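Local coordinates for protein manganese-dependent ADP-ribose/CDP-alcohol diphosphatase (Danio rerio, PDB 2NXF) that probably hydrolyses ADP-ribose, CDP-choline and related CDP-alcohols at a dinuclear metal centre of the calcineurin-like phosphoesterase fold, at residues A[124-135]-A[202-212]. Numbering follows the deposited sequence.
Sequences SDLIGDDIYAYE and SEQQLQWLDAV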
loop_
_atom_site.group_PDB
_atom_site.type_symbol
_atom_site.label_atom_id
_atom_site.label_comp_id
_atom_site.label_asym_id
_atom_site.label_seq_id
_atom_site.Cartn_x
_atom_site.Cartn_y
_atom_site.Cartn_z
ATOM N N SER A 124 -2.503 -14.322 11.989
ATOM C CA SER A 124 -1.110 -14.756 11.988
ATOM C C SER A 124 -0.294 -13.591 11.437
ATOM O O SER A 124 -0.838 -12.645 10.838
ATOM C CB SER A 124 -0.912 -16.002 11.106
ATOM O OG SER A 124 -1.138 -15.719 9.727
ATOM N N ASP A 125 1.016 -13.651 11.626
ATOM C CA ASP A 125 1.870 -12.619 11.056
ATOM C C ASP A 125 3.247 -13.197 10.783
ATOM O O ASP A 125 3.587 -14.278 11.285
ATOM C CB ASP A 125 1.949 -11.389 11.987
ATOM C CG ASP A 125 2.697 -11.669 13.287
ATOM O OD1 ASP A 125 3.924 -11.893 13.251
ATOM O OD2 ASP A 125 2.054 -11.671 14.365
ATOM N N LEU A 126 4.045 -12.456 10.027
ATOM C CA LEU A 126 5.388 -12.900 9.672
ATOM C C LEU A 126 6.494 -12.086 10.350
ATOM O O LEU A 126 7.649 -12.121 9.914
ATOM C CB LEU A 126 5.560 -12.841 8.164
ATOM C CG LEU A 126 4.566 -13.696 7.366
ATOM C CD1 LEU A 126 4.918 -13.643 5.892
ATOM C CD2 LEU A 126 4.571 -15.144 7.847
ATOM N N ILE A 127 6.138 -11.354 11.402
ATOM C CA ILE A 127 7.105 -10.472 12.088
ATOM C C ILE A 127 8.312 -11.265 12.599
ATOM O O ILE A 127 9.460 -10.805 12.516
ATOM C CB ILE A 127 6.457 -9.705 13.283
ATOM C CG1 ILE A 127 5.272 -8.839 12.837
ATOM C CG2 ILE A 127 7.487 -8.825 14.002
ATOM C CD1 ILE A 127 5.560 -7.929 11.742
ATOM N N GLY A 128 8.047 -12.472 13.109
ATOM C CA GLY A 128 9.112 -13.334 13.653
ATOM C C GLY A 128 10.093 -13.780 12.575
ATOM O O GLY A 128 11.220 -14.203 12.878
ATOM N N ASP A 129 9.648 -13.676 11.326
ATOM C CA ASP A 129 10.424 -14.013 10.139
ATOM C C ASP A 129 11.013 -12.769 9.465
ATOM O O ASP A 129 11.517 -12.854 8.338
ATOM C CB ASP A 129 9.518 -14.757 9.151
ATOM C CG ASP A 129 8.845 -15.972 9.792
ATOM O OD1 ASP A 129 9.583 -16.890 10.193
ATOM O OD2 ASP A 129 7.598 -15.987 9.920
ATOM N N ASP A 130 10.944 -11.627 10.157
ATOM C CA ASP A 130 11.424 -10.329 9.625
ATOM C C ASP A 130 10.720 -9.905 8.322
ATOM O O ASP A 130 11.348 -9.358 7.415
ATOM C CB ASP A 130 12.964 -10.333 9.486
ATOM C CG ASP A 130 13.574 -8.926 9.430
ATOM O OD1 ASP A 130 12.913 -7.927 9.813
ATOM O OD2 ASP A 130 14.743 -8.834 9.009
ATOM N N ILE A 131 9.410 -10.158 8.247
ATOM C CA ILE A 131 8.578 -9.702 7.118
ATOM C C ILE A 131 7.375 -9.012 7.754
ATOM O O ILE A 131 6.749 -9.569 8.653
ATOM C CB ILE A 131 8.110 -10.902 6.228
ATOM C CG1 ILE A 131 9.338 -11.657 5.683
ATOM C CG2 ILE A 131 7.211 -10.439 5.066
ATOM C CD1 ILE A 131 8.984 -13.078 5.130
ATOM N N TYR A 132 7.073 -7.793 7.301
ATOM C CA TYR A 132 5.986 -7.031 7.905
ATOM C C TYR A 132 4.698 -7.327 7.135
ATOM O O TYR A 132 4.273 -6.573 6.254
ATOM C CB TYR A 132 6.303 -5.522 7.921
ATOM C CG TYR A 132 5.172 -4.739 8.537
ATOM C CD1 TYR A 132 4.863 -4.871 9.891
ATOM C CD2 TYR A 132 4.408 -3.854 7.750
ATOM C CE1 TYR A 132 3.774 -4.172 10.462
ATOM C CE2 TYR A 132 3.346 -3.139 8.308
ATOM C CZ TYR A 132 3.037 -3.295 9.644
ATOM O OH TYR A 132 1.986 -2.605 10.197
ATOM N N ALA A 133 4.100 -8.464 7.471
ATOM C CA ALA A 133 2.875 -8.918 6.846
ATOM C C ALA A 133 2.065 -9.601 7.912
ATOM O O ALA A 133 2.612 -10.312 8.788
ATOM C CB ALA A 133 3.187 -9.909 5.728
ATOM N N TYR A 134 0.753 -9.406 7.834
ATOM C CA TYR A 134 -0.134 -10.017 8.825
ATOM C C TYR A 134 -1.536 -10.115 8.299
ATOM O O TYR A 134 -1.860 -9.488 7.301
ATOM C CB TYR A 134 -0.100 -9.265 10.153
ATOM C CG TYR A 134 -0.636 -7.831 10.163
ATOM C CD1 TYR A 134 -1.934 -7.563 10.623
ATOM C CD2 TYR A 134 0.169 -6.746 9.768
ATOM C CE1 TYR A 134 -2.432 -6.265 10.698
ATOM C CE2 TYR A 134 -0.339 -5.425 9.837
ATOM C CZ TYR A 134 -1.632 -5.204 10.298
ATOM O OH TYR A 134 -2.143 -3.915 10.393
ATOM N N GLU A 135 -2.341 -10.944 8.961
ATOM C CA GLU A 135 -3.718 -11.139 8.540
ATOM C C GLU A 135 -4.590 -11.280 9.771
ATOM O O GLU A 135 -4.132 -11.762 10.811
ATOM C CB GLU A 135 -3.842 -12.366 7.613
ATOM C CG GLU A 135 -3.236 -13.669 8.163
ATOM C CD GLU A 135 -4.225 -14.580 8.863
ATOM O OE1 GLU A 135 -3.782 -15.669 9.336
ATOM O OE2 GLU A 135 -5.431 -14.218 8.967
ATOM N N SER A 202 8.897 -12.185 -1.062
ATOM C CA SER A 202 9.710 -13.405 -0.966
ATOM C C SER A 202 8.857 -14.673 -1.149
ATOM O O SER A 202 7.626 -14.641 -0.941
ATOM C CB SER A 202 10.484 -13.482 0.370
ATOM O OG SER A 202 9.605 -13.783 1.451
ATOM N N GLU A 203 9.518 -15.770 -1.522
ATOM C CA GLU A 203 8.867 -17.057 -1.625
ATOM C C GLU A 203 8.179 -17.387 -0.285
ATOM O O GLU A 203 7.057 -17.921 -0.255
ATOM C CB GLU A 203 9.895 -18.128 -2.021
ATOM C CG GLU A 203 9.358 -19.525 -2.053
ATOM C CD GLU A 203 10.468 -20.533 -2.292
ATOM O OE1 GLU A 203 11.321 -20.719 -1.391
ATOM O OE2 GLU A 203 10.494 -21.141 -3.382
ATOM N N GLN A 204 8.850 -17.059 0.825
ATOM C CA GLN A 204 8.280 -17.340 2.144
ATOM C C GLN A 204 6.965 -16.579 2.321
ATOM O O GLN A 204 5.943 -17.139 2.800
ATOM C CB GLN A 204 9.268 -16.978 3.253
ATOM C CG GLN A 204 8.703 -17.211 4.654
ATOM C CD GLN A 204 9.726 -16.990 5.759
ATOM O OE1 GLN A 204 10.791 -16.399 5.548
ATOM N NE2 GLN A 204 9.403 -17.468 6.941
ATOM N N GLN A 205 6.978 -15.299 1.922
ATOM C CA GLN A 205 5.763 -14.483 2.036
ATOM C C GLN A 205 4.649 -14.995 1.113
ATOM O O GLN A 205 3.475 -15.039 1.503
ATOM C CB GLN A 205 6.046 -13.002 1.772
ATOM C CG GLN A 205 4.806 -12.124 2.084
ATOM C CD GLN A 205 4.997 -10.640 1.871
ATOM O OE1 GLN A 205 4.043 -9.877 2.046
ATOM N NE2 GLN A 205 6.224 -10.213 1.507
ATOM N N LEU A 206 5.001 -15.370 -0.114
ATOM C CA LEU A 206 3.975 -15.867 -1.055
ATOM C C LEU A 206 3.368 -17.189 -0.605
ATOM O O LEU A 206 2.169 -17.434 -0.811
ATOM C CB LEU A 206 4.558 -16.046 -2.461
ATOM C CG LEU A 206 4.966 -14.731 -3.125
ATOM C CD1 LEU A 206 5.904 -15.057 -4.325
ATOM C CD2 LEU A 206 3.775 -13.932 -3.569
ATOM N N GLN A 207 4.199 -18.059 -0.026
ATOM C CA GLN A 207 3.730 -19.353 0.480
ATOM C C GLN A 207 2.726 -19.130 1.613
ATOM O O GLN A 207 1.703 -19.818 1.700
ATOM C CB GLN A 207 4.917 -20.222 0.915
ATOM C CG GLN A 207 5.663 -20.800 -0.300
ATOM C CD GLN A 207 6.879 -21.653 0.049
ATOM O OE1 GLN A 207 7.507 -21.476 1.101
ATOM N NE2 GLN A 207 7.230 -22.571 -0.849
ATOM N N TRP A 208 3.004 -18.143 2.464
ATOM C CA TRP A 208 2.073 -17.802 3.535
ATOM C C TRP A 208 0.757 -17.207 2.995
ATOM O O TRP A 208 -0.332 -17.617 3.403
ATOM C CB TRP A 208 2.753 -16.856 4.530
ATOM C CG TRP A 208 1.859 -16.159 5.532
ATOM C CD1 TRP A 208 1.420 -16.640 6.749
ATOM C CD2 TRP A 208 1.351 -14.822 5.428
ATOM N NE1 TRP A 208 0.654 -15.684 7.389
ATOM C CE2 TRP A 208 0.600 -14.561 6.602
ATOM C CE3 TRP A 208 1.457 -13.820 4.451
ATOM C CZ2 TRP A 208 -0.050 -13.349 6.816
ATOM C CZ3 TRP A 208 0.806 -12.597 4.665
ATOM C CH2 TRP A 208 0.068 -12.376 5.842
ATOM N N LEU A 209 0.860 -16.256 2.078
ATOM C CA LEU A 209 -0.341 -15.693 1.448
ATOM C C LEU A 209 -1.180 -16.827 0.822
ATOM O O LEU A 209 -2.395 -16.917 1.020
ATOM C CB LEU A 209 0.078 -14.719 0.345
ATOM C CG LEU A 209 -1.100 -14.199 -0.497
ATOM C CD1 LEU A 209 -2.144 -13.464 0.357
ATOM C CD2 LEU A 209 -0.520 -13.285 -1.615
ATOM N N ASP A 210 -0.519 -17.699 0.069
ATOM C CA ASP A 210 -1.215 -18.823 -0.569
ATOM C C ASP A 210 -1.937 -19.714 0.459
ATOM O O ASP A 210 -3.067 -20.154 0.227
ATOM C CB ASP A 210 -0.237 -19.646 -1.410
ATOM C CG ASP A 210 -0.928 -20.730 -2.184
ATOM O OD1 ASP A 210 -1.775 -20.415 -3.050
ATOM O OD2 ASP A 210 -0.667 -21.910 -1.891
ATOM N N ALA A 211 -1.286 -19.948 1.600
ATOM C CA ALA A 211 -1.877 -20.755 2.687
ATOM C C ALA A 211 -3.084 -20.064 3.305
ATOM O O ALA A 211 -4.122 -20.698 3.526
ATOM C CB ALA A 211 -0.827 -21.047 3.765
ATOM N N VAL A 212 -2.939 -18.769 3.589
ATOM C CA VAL A 212 -4.053 -17.952 4.124
ATOM C C VAL A 212 -5.257 -18.073 3.185
ATOM O O VAL A 212 -6.388 -18.336 3.615
ATOM C CB VAL A 212 -3.622 -16.477 4.327
ATOM C CG1 VAL A 212 -4.817 -15.597 4.718
ATOM C CG2 VAL A 212 -2.556 -16.408 5.435
HETATM O O HOH W 1 12.769 -15.351 7.573
#
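W208 lies against L126 and A133 where helix 203-219 covers the border of the mixed sheet of this calcineurin-like phosphoesterase fold, a clear case of an indole joining a helix to an edge hairpin. Aliphatic groups cover both faces of the indole: L126 CD2 sits 3.7 Å from the centroid of the five-membered ring, 15° off its normal, a CH-pi contact, while V212 CG2 of the same helix lies over the opposite face near the rim. With its CG anti to the backbone N (chi1 167°), W208 reaches across to the hairpin, where A133 CB meets W208 CZ3 at 3.7 Å and E135 CG approaches W208 CZ2 at 3.5 Å. Replacing W208 by alanine is likely to open a gap between L126 and V212 and to leave S124 OG without its indole donor. I131 CG2 packs on the amide of Q205, whose OE1 and NE2 are hydrogen-bonded to D148 N and D151 OD2. Among polar contacts, a water donates to both D129 O and Q204 OE1, bridging the loop and the first helical turn. W208 NE1 donates in the ring plane to S124 OG (2.9 Å, 161°), and that hydroxyl in turn donates to E135 OE1 at 2.7 Å, on the anti side of the carboxylate.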